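Local coordinates for protein acetylene hydratase (PDB 2E7Z) that catalyses the hydration of acetylene to acetaldehyde, using a tungsten bis(molybdopterin guanine dinucleotide) cofactor and a [4Fe-4S] cluster, at residues L350-E355 against Y404-F409; A397-K402 against A426-M431; A408-A413 against Q433-C438. One frame throughout, in Å; residues are numbered along the deposited sequence.

Contact 1: L350-E355 against Y404-F409; sequences LQLGTE and YPVKAF
Leu352 and Tyr404 reach toward each other tip to tip, joining a type II beta turn, Gln351 to Thr354, to the loop that leads into strand 408-412. This is the tight part. Leu352 CD2 lies over one face of the ring, 4.2 Å from the centroid of Tyr404, in a CH-pi contact. Leu352 CG is also 3.5 Å from Tyr404 OH. The other leucine branch turns to the valine: Leu352 CD1 is 3.6 Å from Val406 CG2. Leu394 and Ala397 of helix 391-400 pack on Leu352 as well. Leu350 O lies in the ring plane at its edge, 2.7 Å from Tyr404 OH. Asn130 OD1 is a second acceptor within reach of this hydroxyl.

The Leu350 side chain, partly exposed, packs more loosely. Its nearest approach is Leu350 CB to Tyr404 OH, at 3.7 Å, and Leu350 CD2 only grazes the ring at CE2. The Gln351 side chain bonds outside the contact, to Pro129 O and Tyr362 N. Within the turn, Gln351 O accepts from both Thr354 N and Thr354 OG1, the hydroxyl lying 2.7 Å from Gln351 O on a lone pair.

Contact 2: A397-K402 against A426-M431; sequences AMATEK and ALKGLM. With NA (sodium ion), chain B.
Met398 and Ala399 meet Gly429 where two helices come very close, with the CA atoms of Ala399 and Gly429 3.8 Å apart. The contact is van der Waals packing, and no hydrogen bond crosses it. Gly429 has no side chain, and its CA lies directly against Met398 CB, at 3.5 Å. Ala399 N also lies against that CA. The Met398 chain bends at chi3 (69°), which brings CE to 3.9 Å from Leu430 CD2. These two side chains lie side by side and point the same way.

On the exposed side, the extended aliphatic chain of Lys428 passes Ala399. Lys428 CG is 3.7 Å from Ala399 CB, and Lys428 CE is 3.5 Å from Ala399 O.

Polar and metal contacts belong to the end of helix 391-400. Thr400 OG1 accepts from Lys402 N in an ST turn. Glu401 leaves the helix with positive phi (71°). Its OE2 binds the sodium ion at 2.1 Å, alongside three waters and a fifth ligand.

Small residues at the interface are typical of closely packed helices. Here the helices pack on the Phe409 face of the mixed beta sheet, and 423-431 is the crossover helix of the beta-alpha-beta unit 408-412, 423-431, 435-440.

Contact 3: A408-A413 against Q433-C438; sequences AFFALA and QDLVVC. With MGD (2-amino-5,6-dimercapto-7-methyl-3,7,8a,9-tetrahydro-8-oxa-1,3,9,10-tetraaza-anthracen-4-one guanosine dinucleotide), chain E.
Phe410 and Val437 form the apolar centre, side by side and pointing the same way on one face of the sheet. Phe410 CG is anti to the carbonyl carbon (chi1 -62°). CD1 and CE1 of the ring touch Val437 CB and CG2, with Phe410 CE1 3.7 Å from Val437 CG2. Leu435 CD2 meets the same ring at its edge, 4.2 Å from Phe410 CE1. Ala408 lies on the same face, its CB beside Leu435 CB. Ile87, Leu91 and Ile94 of helix 80-98 cover it.

The other face carries Phe409, Ala411, Val436 and Cys438. Phe409 CG is anti to the backbone N (chi1 -176°), and the ring leads away from the second strand toward Leu394 and Met398 of helix 391-400. Ala411 CB and Cys438 SG pack loosely.

Between the faces, segments 408-412 and 435-438 run parallel, at 7°. Strands 408-412 and 435-440 are the two strands of a beta-alpha-beta unit whose helix is 423-431. Three backbone bonds join them: Phe409 N to Leu435 O at 2.8 Å, Val437 N to Phe409 O at 2.9 Å and Ala411 N to Val437 O at 2.9 Å. CA-H...O contacts accompany them; Leu435 O also takes one from Ala408 CA, at 3.2 Å.

At the start of the pair is the buried amide of Gln433. Its OE1 lies close to Ala408 N, but the angle is poor for a hydrogen bond. Its NE2 bonds to Val406 O and Gly429 O, tying the loop before one strand to the crossover helix. At the other end, just past the first strand, Ala413 lines the cofactor pocket. Ala413 CB is 3.3 Å from N3 of the MGD guanine, and Ala413 O is 3.1 Å from the ribose O4' of MGD.

In the fold
Contact 3 pairs two neighbouring strands of the sheet, and contacts 1 and 2 pack near the start of its first strand. Contacts 1 and 3 share Ala408 and Phe409. The Phe409 ring also joins contact 2: Met398 CE is 3.4 Å from Phe409 CD2, and Leu430 CD2 is 3.6 Å from Phe409 CD1. Contacts 1 and 2, with centres 10 Å apart, are further joined by a salt bridge, Lys407 NZ to Glu401 OE2 at 2.9 Å. Contact 3 reaches an MGD through Ala413. The side chain of Leu430 in contact 2 is about 11 Å from a bound MGD, and that of Leu352 in contact 1 is about 12 Å from that of the cofactor-binding Tyr420.

Contact 1: L350-E355 against Y404-F409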
loop_
_atom_site.group_PDB
_atom_site.type_symbol
_atom_site.label_atom_id
_atom_site.label_comp_id
_atom_site.label_asym_id
_atom_site.label_seq_id
_atom_site.Cartn_x
_atom_site.Cartn_y
_atom_site.Cartn_z
ATOM N N LEU A 350 16.069 -3.667 -17.827
ATOM C CA LEU A 350 14.861 -3.805 -18.641
ATOM C C LEU A 350 13.608 -3.546 -17.833
ATOM O O LEU A 350 12.518 -3.424 -18.407
ATOM C CB LEU A 350 14.709 -5.221 -19.209
ATOM C CG LEU A 350 15.649 -5.629 -20.359
ATOM C CD1 LEU A 350 15.441 -7.099 -20.723
ATOM C CD2 LEU A 350 15.481 -4.738 -21.572
ATOM N N GLN A 351 13.732 -3.509 -16.508
ATOM C CA GLN A 351 12.554 -3.395 -15.649
ATOM C C GLN A 351 11.607 -2.345 -16.189
ATOM O O GLN A 351 11.997 -1.201 -16.398
ATOM C CB GLN A 351 12.977 -3.049 -14.233
ATOM C CG GLN A 351 11.809 -3.183 -13.216
ATOM C CD GLN A 351 12.341 -3.133 -11.803
ATOM O OE1 GLN A 351 13.120 -2.237 -11.462
ATOM N NE2 GLN A 351 11.957 -4.090 -10.981
ATOM N N LEU A 352 10.327 -2.695 -16.352
ATOM C CA LEU A 352 9.438 -1.734 -16.977
ATOM C C LEU A 352 9.200 -0.549 -16.080
ATOM O O LEU A 352 8.930 -0.696 -14.893
ATOM C CB LEU A 352 8.114 -2.438 -17.297
ATOM C CG LEU A 352 8.286 -3.406 -18.480
ATOM C CD1 LEU A 352 7.192 -4.455 -18.534
ATOM C CD2 LEU A 352 8.296 -2.662 -19.788
ATOM N N GLY A 353 9.302 0.654 -16.647
ATOM C CA GLY A 353 9.373 1.871 -15.853
ATOM C C GLY A 353 10.745 2.519 -15.899
ATOM O O GLY A 353 10.858 3.726 -15.691
ATOM N N THR A 354 11.769 1.739 -16.216
ATOM C CA THR A 354 13.114 2.312 -16.278
ATOM C C THR A 354 13.166 3.465 -17.284
ATOM O O THR A 354 13.882 4.439 -17.049
ATOM C CB THR A 354 14.140 1.218 -16.596
ATOM O OG1 THR A 354 14.096 0.224 -15.563
ATOM C CG2 THR A 354 15.584 1.798 -16.635
ATOM N N GLU A 355 12.404 3.372 -18.367
ATOM C CA GLU A 355 12.424 4.360 -19.429
ATOM C C GLU A 355 11.405 5.484 -19.245
ATOM O O GLU A 355 11.410 6.443 -20.037
ATOM C CB GLU A 355 12.224 3.686 -20.799
ATOM C CG GLU A 355 13.251 2.619 -21.162
ATOM C CD GLU A 355 14.697 3.069 -21.046
ATOM O OE1 GLU A 355 15.046 4.170 -21.544
ATOM O OE2 GLU A 355 15.499 2.310 -20.460
ATOM N N TYR A 404 8.459 -3.839 -24.929
ATOM C CA TYR A 404 8.594 -5.235 -25.289
ATOM C C TYR A 404 7.427 -5.999 -24.707
ATOM O O TYR A 404 6.744 -5.486 -23.809
ATOM C CB TYR A 404 9.924 -5.824 -24.790
ATOM C CG TYR A 404 10.192 -5.702 -23.293
ATOM C CD1 TYR A 404 9.602 -6.581 -22.387
ATOM C CD2 TYR A 404 11.076 -4.739 -22.809
ATOM C CE1 TYR A 404 9.846 -6.486 -21.029
ATOM C CE2 TYR A 404 11.339 -4.629 -21.451
ATOM C CZ TYR A 404 10.706 -5.521 -20.566
ATOM O OH TYR A 404 10.976 -5.475 -19.209
ATOM N N PRO A 405 7.175 -7.201 -25.252
ATOM C CA PRO A 405 6.000 -7.913 -24.760
ATOM C C PRO A 405 6.105 -8.501 -23.371
ATOM O O PRO A 405 7.115 -9.066 -23.000
ATOM C CB PRO A 405 5.817 -9.054 -25.775
ATOM C CG PRO A 405 6.752 -8.798 -26.889
ATOM C CD PRO A 405 7.792 -7.847 -26.420
ATOM N N VAL A 406 5.015 -8.379 -22.626
ATOM C CA VAL A 406 4.798 -9.145 -21.395
ATOM C C VAL A 406 3.606 -10.051 -21.704
ATOM O O VAL A 406 2.572 -9.565 -22.185
ATOM C CB VAL A 406 4.490 -8.231 -20.209
ATOM C CG1 VAL A 406 3.989 -9.032 -18.991
ATOM C CG2 VAL A 406 5.728 -7.426 -19.854
ATOM N N LYS A 407 3.784 -11.360 -21.521
ATOM C CA LYS A 407 2.842 -12.349 -22.018
ATOM C C LYS A 407 2.442 -13.369 -20.984
ATOM O O LYS A 407 1.524 -14.135 -21.260
ATOM C CB LYS A 407 3.433 -13.069 -23.250
ATOM C CG LYS A 407 3.483 -12.140 -24.466
ATOM C CD LYS A 407 2.093 -11.894 -25.045
ATOM C CE LYS A 407 2.200 -11.007 -26.269
ATOM N NZ LYS A 407 0.856 -10.824 -26.813
ATOM N N ALA A 408 3.107 -13.395 -19.829
ATOM C CA ALA A 408 2.642 -14.190 -18.688
ATOM C C ALA A 408 2.420 -13.256 -17.511
ATOM O O ALA A 408 3.234 -12.358 -17.299
ATOM C CB ALA A 408 3.635 -15.297 -18.302
ATOM N N PHE A 409 1.359 -13.483 -16.739
ATOM C CA PHE A 409 1.018 -12.598 -15.642
ATOM C C PHE A 409 0.490 -13.407 -14.456
ATOM O O PHE A 409 -0.443 -14.214 -14.602
ATOM C CB PHE A 409 0.033 -11.527 -16.114
ATOM C CG PHE A 409 -0.312 -10.494 -15.061
ATOM C CD1 PHE A 409 -1.387 -10.652 -14.184
ATOM C CD2 PHE A 409 0.472 -9.338 -14.960
ATOM C CE1 PHE A 409 -1.678 -9.660 -13.233
ATOM C CE2 PHE A 409 0.142 -8.329 -14.030
ATOM C CZ PHE A 409 -0.889 -8.511 -13.157
#

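Contact 2: A397-K402 against A426-M431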
loop_
_atom_site.group_PDB
_atom_site.type_symbol
_atom_site.label_atom_id
_atom_site.label_comp_id
_atom_site.label_asym_id
_atom_site.label_seq_id
_atom_site.Cartn_x
_atom_site.Cartn_y
_atom_site.Cartn_z
ATOM N N ALA A 397 2.880 -2.490 -21.445
ATOM C CA ALA A 397 3.652 -3.494 -22.187
ATOM C C ALA A 397 2.777 -4.706 -22.441
ATOM O O ALA A 397 2.793 -5.289 -23.516
ATOM C CB ALA A 397 4.898 -3.880 -21.412
ATOM N N MET A 398 1.998 -5.071 -21.432
ATOM C CA MET A 398 1.018 -6.156 -21.605
ATOM C C MET A 398 0.055 -5.891 -22.766
ATOM O O MET A 398 -0.178 -6.769 -23.613
ATOM C CB MET A 398 0.243 -6.398 -20.310
ATOM C CG MET A 398 1.129 -6.995 -19.226
ATOM S SD MET A 398 0.382 -6.845 -17.577
ATOM C CE MET A 398 -1.011 -8.013 -17.730
ATOM N N ALA A 399 -0.453 -4.665 -22.832
ATOM C CA ALA A 399 -1.477 -4.280 -23.800
ATOM C C ALA A 399 -0.933 -4.041 -25.208
ATOM O O ALA A 399 -1.556 -4.404 -26.196
ATOM C CB ALA A 399 -2.201 -3.007 -23.309
ATOM N N THR A 400 0.228 -3.386 -25.299
ATOM C CA THR A 400 0.736 -2.897 -26.598
ATOM C C THR A 400 1.964 -3.636 -27.109
ATOM O O THR A 400 2.352 -3.440 -28.252
ATOM C CB THR A 400 1.125 -1.395 -26.560
ATOM O OG1 THR A 400 2.254 -1.221 -25.697
ATOM C CG2 THR A 400 -0.076 -0.538 -26.096
ATOM N N GLU A 401 2.590 -4.433 -26.249
ATOM C CA GLU A 401 3.844 -5.124 -26.555
ATOM C C GLU A 401 5.034 -4.156 -26.629
ATOM O O GLU A 401 6.115 -4.531 -27.101
ATOM C CB GLU A 401 3.753 -6.000 -27.832
ATOM C CG GLU A 401 2.521 -6.895 -27.784
ATOM C CD GLU A 401 2.629 -8.165 -28.608
ATOM O OE1 GLU A 401 3.750 -8.507 -29.003
ATOM O OE2 GLU A 401 1.576 -8.808 -28.816
ATOM N N LYS A 402 4.881 -2.907 -26.153
ATOM C CA LYS A 402 5.982 -1.918 -26.151
ATOM C C LYS A 402 6.255 -1.487 -24.721
ATOM O O LYS A 402 5.304 -1.297 -23.941
ATOM C CB LYS A 402 5.611 -0.713 -27.007
ATOM C CG LYS A 402 5.499 -1.036 -28.498
ATOM C CD LYS A 402 6.848 -1.369 -29.105
ATOM C CE LYS A 402 6.696 -1.684 -30.597
ATOM N NZ LYS A 402 7.710 -2.657 -31.031
ATOM N N ALA A 426 -5.719 -2.034 -17.901
ATOM C CA ALA A 426 -5.350 -3.257 -17.217
ATOM C C ALA A 426 -6.113 -4.429 -17.843
ATOM O O ALA A 426 -5.533 -5.487 -18.051
ATOM C CB ALA A 426 -5.590 -3.160 -15.725
ATOM N N LEU A 427 -7.396 -4.222 -18.164
ATOM C CA LEU A 427 -8.185 -5.244 -18.850
ATOM C C LEU A 427 -7.549 -5.569 -20.215
ATOM O O LEU A 427 -7.364 -6.739 -20.558
ATOM C CB LEU A 427 -9.647 -4.808 -19.004
ATOM C CG LEU A 427 -10.485 -5.817 -19.797
ATOM C CD1 LEU A 427 -10.515 -7.219 -19.159
ATOM C CD2 LEU A 427 -11.887 -5.235 -19.931
ATOM N N LYS A 428 -7.195 -4.532 -20.987
ATOM C CA LYS A 428 -6.589 -4.761 -22.289
ATOM C C LYS A 428 -5.280 -5.568 -22.130
ATOM O O LYS A 428 -5.000 -6.497 -22.893
ATOM C CB LYS A 428 -6.305 -3.429 -23.013
ATOM C CG LYS A 428 -5.652 -3.651 -24.362
ATOM C CD LYS A 428 -5.415 -2.378 -25.114
ATOM C CE LYS A 428 -4.633 -2.739 -26.363
ATOM N NZ LYS A 428 -4.513 -1.611 -27.316
ATOM N N GLY A 429 -4.488 -5.198 -21.127
ATOM C CA GLY A 429 -3.226 -5.892 -20.848
ATOM C C GLY A 429 -3.464 -7.365 -20.549
ATOM O O GLY A 429 -2.847 -8.241 -21.127
ATOM N N LEU A 430 -4.408 -7.642 -19.640
ATOM C CA LEU A 430 -4.755 -9.029 -19.298
ATOM C C LEU A 430 -5.282 -9.803 -20.520
ATOM O O LEU A 430 -4.902 -10.956 -20.741
ATOM C CB LEU A 430 -5.779 -9.047 -18.137
ATOM C CG LEU A 430 -5.127 -8.608 -16.811
ATOM C CD1 LEU A 430 -6.266 -8.334 -15.790
ATOM C CD2 LEU A 430 -4.182 -9.679 -16.287
ATOM N N MET A 431 -6.110 -9.165 -21.341
ATOM C CA MET A 431 -6.654 -9.829 -22.535
ATOM C C MET A 431 -5.573 -10.133 -23.590
ATOM O O MET A 431 -5.807 -10.950 -24.476
ATOM C CB MET A 431 -7.801 -9.006 -23.150
ATOM C CG MET A 431 -9.064 -8.989 -22.292
ATOM S SD MET A 431 -9.762 -10.644 -22.117
ATOM C CE MET A 431 -10.189 -11.042 -23.820
HETATM NA NA NA B . 0.298 -9.058 -30.412
HETATM O O HOH W 1 -0.651 -7.283 -29.915
HETATM O O HOH W 2 -1.047 -9.367 -32.010
HETATM O O HOH W 3 -1.024 -10.171 -29.107
#

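Contact 3: A408-A413 against Q433-C438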
loop_
_atom_site.group_PDB
_atom_site.type_symbol
_atom_site.label_atom_id
_atom_site.label_comp_id
_atom_site.label_asym_id
_atom_site.label_seq_id
_atom_site.Cartn_x
_atom_site.Cartn_y
_atom_site.Cartn_z
ATOM N N ALA A 408 3.107 -13.395 -19.829
ATOM C CA ALA A 408 2.642 -14.190 -18.688
ATOM C C ALA A 408 2.420 -13.256 -17.511
ATOM O O ALA A 408 3.234 -12.358 -17.299
ATOM C CB ALA A 408 3.635 -15.297 -18.302
ATOM N N PHE A 409 1.359 -13.483 -16.739
ATOM C CA PHE A 409 1.018 -12.598 -15.642
ATOM C C PHE A 409 0.490 -13.407 -14.456
ATOM O O PHE A 409 -0.443 -14.214 -14.602
ATOM C CB PHE A 409 0.033 -11.527 -16.114
ATOM C CG PHE A 409 -0.312 -10.494 -15.061
ATOM C CD1 PHE A 409 -1.387 -10.652 -14.184
ATOM C CD2 PHE A 409 0.472 -9.338 -14.960
ATOM C CE1 PHE A 409 -1.678 -9.660 -13.233
ATOM C CE2 PHE A 409 0.142 -8.329 -14.030
ATOM C CZ PHE A 409 -0.889 -8.511 -13.157
ATOM N N PHE A 410 1.121 -13.217 -13.292
ATOM C CA PHE A 410 0.690 -13.881 -12.065
ATOM C C PHE A 410 0.142 -12.831 -11.109
ATOM O O PHE A 410 0.826 -11.835 -10.816
ATOM C CB PHE A 410 1.804 -14.640 -11.326
ATOM C CG PHE A 410 2.447 -15.763 -12.075
ATOM C CD1 PHE A 410 1.959 -16.253 -13.268
ATOM C CD2 PHE A 410 3.590 -16.345 -11.518
ATOM C CE1 PHE A 410 2.598 -17.324 -13.925
ATOM C CE2 PHE A 410 4.221 -17.413 -12.151
ATOM C CZ PHE A 410 3.693 -17.920 -13.346
ATOM N N ALA A 411 -1.046 -13.089 -10.569
ATOM C CA ALA A 411 -1.672 -12.251 -9.543
ATOM C C ALA A 411 -1.673 -13.036 -8.246
ATOM O O ALA A 411 -2.372 -14.067 -8.164
ATOM C CB ALA A 411 -3.083 -11.841 -9.947
ATOM N N LEU A 412 -0.935 -12.581 -7.235
ATOM C CA LEU A 412 -0.773 -13.297 -5.966
ATOM C C LEU A 412 -1.386 -12.457 -4.874
ATOM O O LEU A 412 -0.842 -11.431 -4.490
ATOM C CB LEU A 412 0.705 -13.593 -5.665
ATOM C CG LEU A 412 1.496 -14.246 -6.800
ATOM C CD1 LEU A 412 2.994 -14.356 -6.471
ATOM C CD2 LEU A 412 0.904 -15.578 -7.174
ATOM N N ALA A 413 -2.571 -12.880 -4.410
ATOM C CA ALA A 413 -3.394 -12.123 -3.456
ATOM C C ALA A 413 -3.541 -10.675 -3.906
ATOM O O ALA A 413 -3.393 -9.742 -3.123
ATOM C CB ALA A 413 -2.867 -12.237 -2.033
ATOM N N GLN A 433 -2.573 -11.400 -22.751
ATOM C CA GLN A 433 -1.684 -12.404 -22.149
ATOM C C GLN A 433 -1.853 -13.773 -22.761
ATOM O O GLN A 433 -2.942 -14.131 -23.177
ATOM C CB GLN A 433 -1.901 -12.492 -20.626
ATOM C CG GLN A 433 -1.603 -11.200 -19.871
ATOM C CD GLN A 433 -0.207 -10.706 -20.220
ATOM O OE1 GLN A 433 0.774 -11.234 -19.721
ATOM N NE2 GLN A 433 -0.115 -9.710 -21.104
ATOM N N ASP A 434 -0.744 -14.514 -22.810
ATOM C CA ASP A 434 -0.784 -15.930 -23.194
ATOM C C ASP A 434 -0.995 -16.833 -21.971
ATOM O O ASP A 434 -1.527 -17.931 -22.104
ATOM C CB ASP A 434 0.521 -16.311 -23.896
ATOM C CG ASP A 434 0.656 -15.680 -25.250
ATOM O OD1 ASP A 434 -0.378 -15.409 -25.898
ATOM O OD2 ASP A 434 1.803 -15.471 -25.669
ATOM N N LEU A 435 -0.639 -16.356 -20.777
ATOM C CA LEU A 435 -0.816 -17.113 -19.538
ATOM C C LEU A 435 -1.121 -16.178 -18.398
ATOM O O LEU A 435 -0.348 -15.257 -18.153
ATOM C CB LEU A 435 0.448 -17.913 -19.192
ATOM C CG LEU A 435 0.463 -18.664 -17.852
ATOM C CD1 LEU A 435 -0.581 -19.786 -17.811
ATOM C CD2 LEU A 435 1.820 -19.276 -17.602
ATOM N N VAL A 436 -2.229 -16.421 -17.702
ATOM C CA VAL A 436 -2.567 -15.676 -16.486
ATOM C C VAL A 436 -2.859 -16.678 -15.390
ATOM O O VAL A 436 -3.659 -17.620 -15.589
ATOM C CB VAL A 436 -3.774 -14.743 -16.695
ATOM C CG1 VAL A 436 -4.244 -14.056 -15.399
ATOM C CG2 VAL A 436 -3.472 -13.748 -17.796
ATOM N N VAL A 437 -2.191 -16.527 -14.255
ATOM C CA VAL A 437 -2.436 -17.376 -13.087
ATOM C C VAL A 437 -2.865 -16.481 -11.939
ATOM O O VAL A 437 -2.205 -15.467 -11.662
ATOM C CB VAL A 437 -1.153 -18.132 -12.698
ATOM C CG1 VAL A 437 -1.346 -18.922 -11.386
ATOM C CG2 VAL A 437 -0.638 -19.026 -13.849
ATOM N N CYS A 438 -3.972 -16.810 -11.287
ATOM C CA CYS A 438 -4.484 -16.033 -10.166
ATOM C C CYS A 438 -4.529 -16.882 -8.922
ATOM O O CYS A 438 -5.251 -17.885 -8.926
ATOM C CB CYS A 438 -5.836 -15.397 -10.503
ATOM S SG CYS A 438 -6.489 -14.383 -9.169
HETATM P PB MGD E . -7.123 -6.036 -3.550
HETATM O O1B MGD E . -6.848 -5.309 -4.843
HETATM O O2B MGD E . -8.490 -6.033 -2.973
HETATM O O3B MGD E . -6.163 -5.517 -2.375
HETATM O O3A MGD E . -4.219 -3.948 -2.644
HETATM P PA MGD E . -4.563 -5.472 -2.238
HETATM O O1A MGD E . -4.295 -5.738 -0.787
HETATM O O2A MGD E . -3.910 -6.319 -3.289
HETATM O "O5'" MGD E . -6.655 -7.559 -3.799
HETATM C "C5'" MGD E . -6.395 -8.392 -2.682
HETATM C "C4'" MGD E . -6.753 -9.801 -3.113
HETATM O "O4'" MGD E . -6.217 -10.694 -2.125
HETATM C "C3'" MGD E . -8.251 -10.088 -3.093
HETATM O "O3'" MGD E . -8.651 -10.560 -4.390
HETATM C "C2'" MGD E . -8.479 -11.151 -1.998
HETATM O "O2'" MGD E . -9.511 -12.124 -2.255
HETATM C "C1'" MGD E . -7.125 -11.807 -1.954
HETATM N N9 MGD E . -6.728 -12.406 -0.671
HETATM C C8 MGD E . -6.957 -11.924 0.575
HETATM N N7 MGD E . -6.356 -12.687 1.501
HETATM C C5 MGD E . -5.666 -13.637 0.832
HETATM C C6 MGD E . -4.809 -14.759 1.174
HETATM O O6 MGD E . -4.534 -15.026 2.363
HETATM N N1 MGD E . -4.305 -15.458 0.143
HETATM C C2 MGD E . -4.604 -15.263 -1.137
HETATM N N2 MGD E . -4.018 -16.053 -2.082
HETATM N N3 MGD E . -5.388 -14.260 -1.522
HETATM C C4 MGD E . -5.914 -13.446 -0.584
HETATM C C10 MGD E . -4.292 -2.955 -1.621
HETATM C C11 MGD E . -3.585 -1.728 -2.155
HETATM O O11 MGD E . -4.397 -1.253 -3.227
HETATM C C12 MGD E . -3.457 -0.687 -1.070
HETATM S S12 MGD E . -2.743 -1.149 0.414
HETATM C C13 MGD E . -3.837 0.583 -1.283
HETATM S S13 MGD E . -3.826 1.753 -0.045
HETATM C C14 MGD E . -4.323 1.075 -2.612
HETATM N N15 MGD E . -5.746 1.375 -2.601
HETATM C C16 MGD E . -6.249 1.715 -3.823
HETATM C C17 MGD E . -7.357 2.657 -4.028
HETATM O O17 MGD E . -7.902 3.219 -3.052
HETATM N N18 MGD E . -7.750 2.896 -5.295
HETATM C C19 MGD E . -7.174 2.313 -6.377
HETATM N N19 MGD E . -7.619 2.588 -7.621
HETATM N N20 MGD E . -6.178 1.427 -6.254
HETATM C C21 MGD E . -5.687 1.118 -5.047
HETATM N N22 MGD E . -4.671 0.256 -4.950
HETATM C C23 MGD E . -3.992 0.031 -3.691
#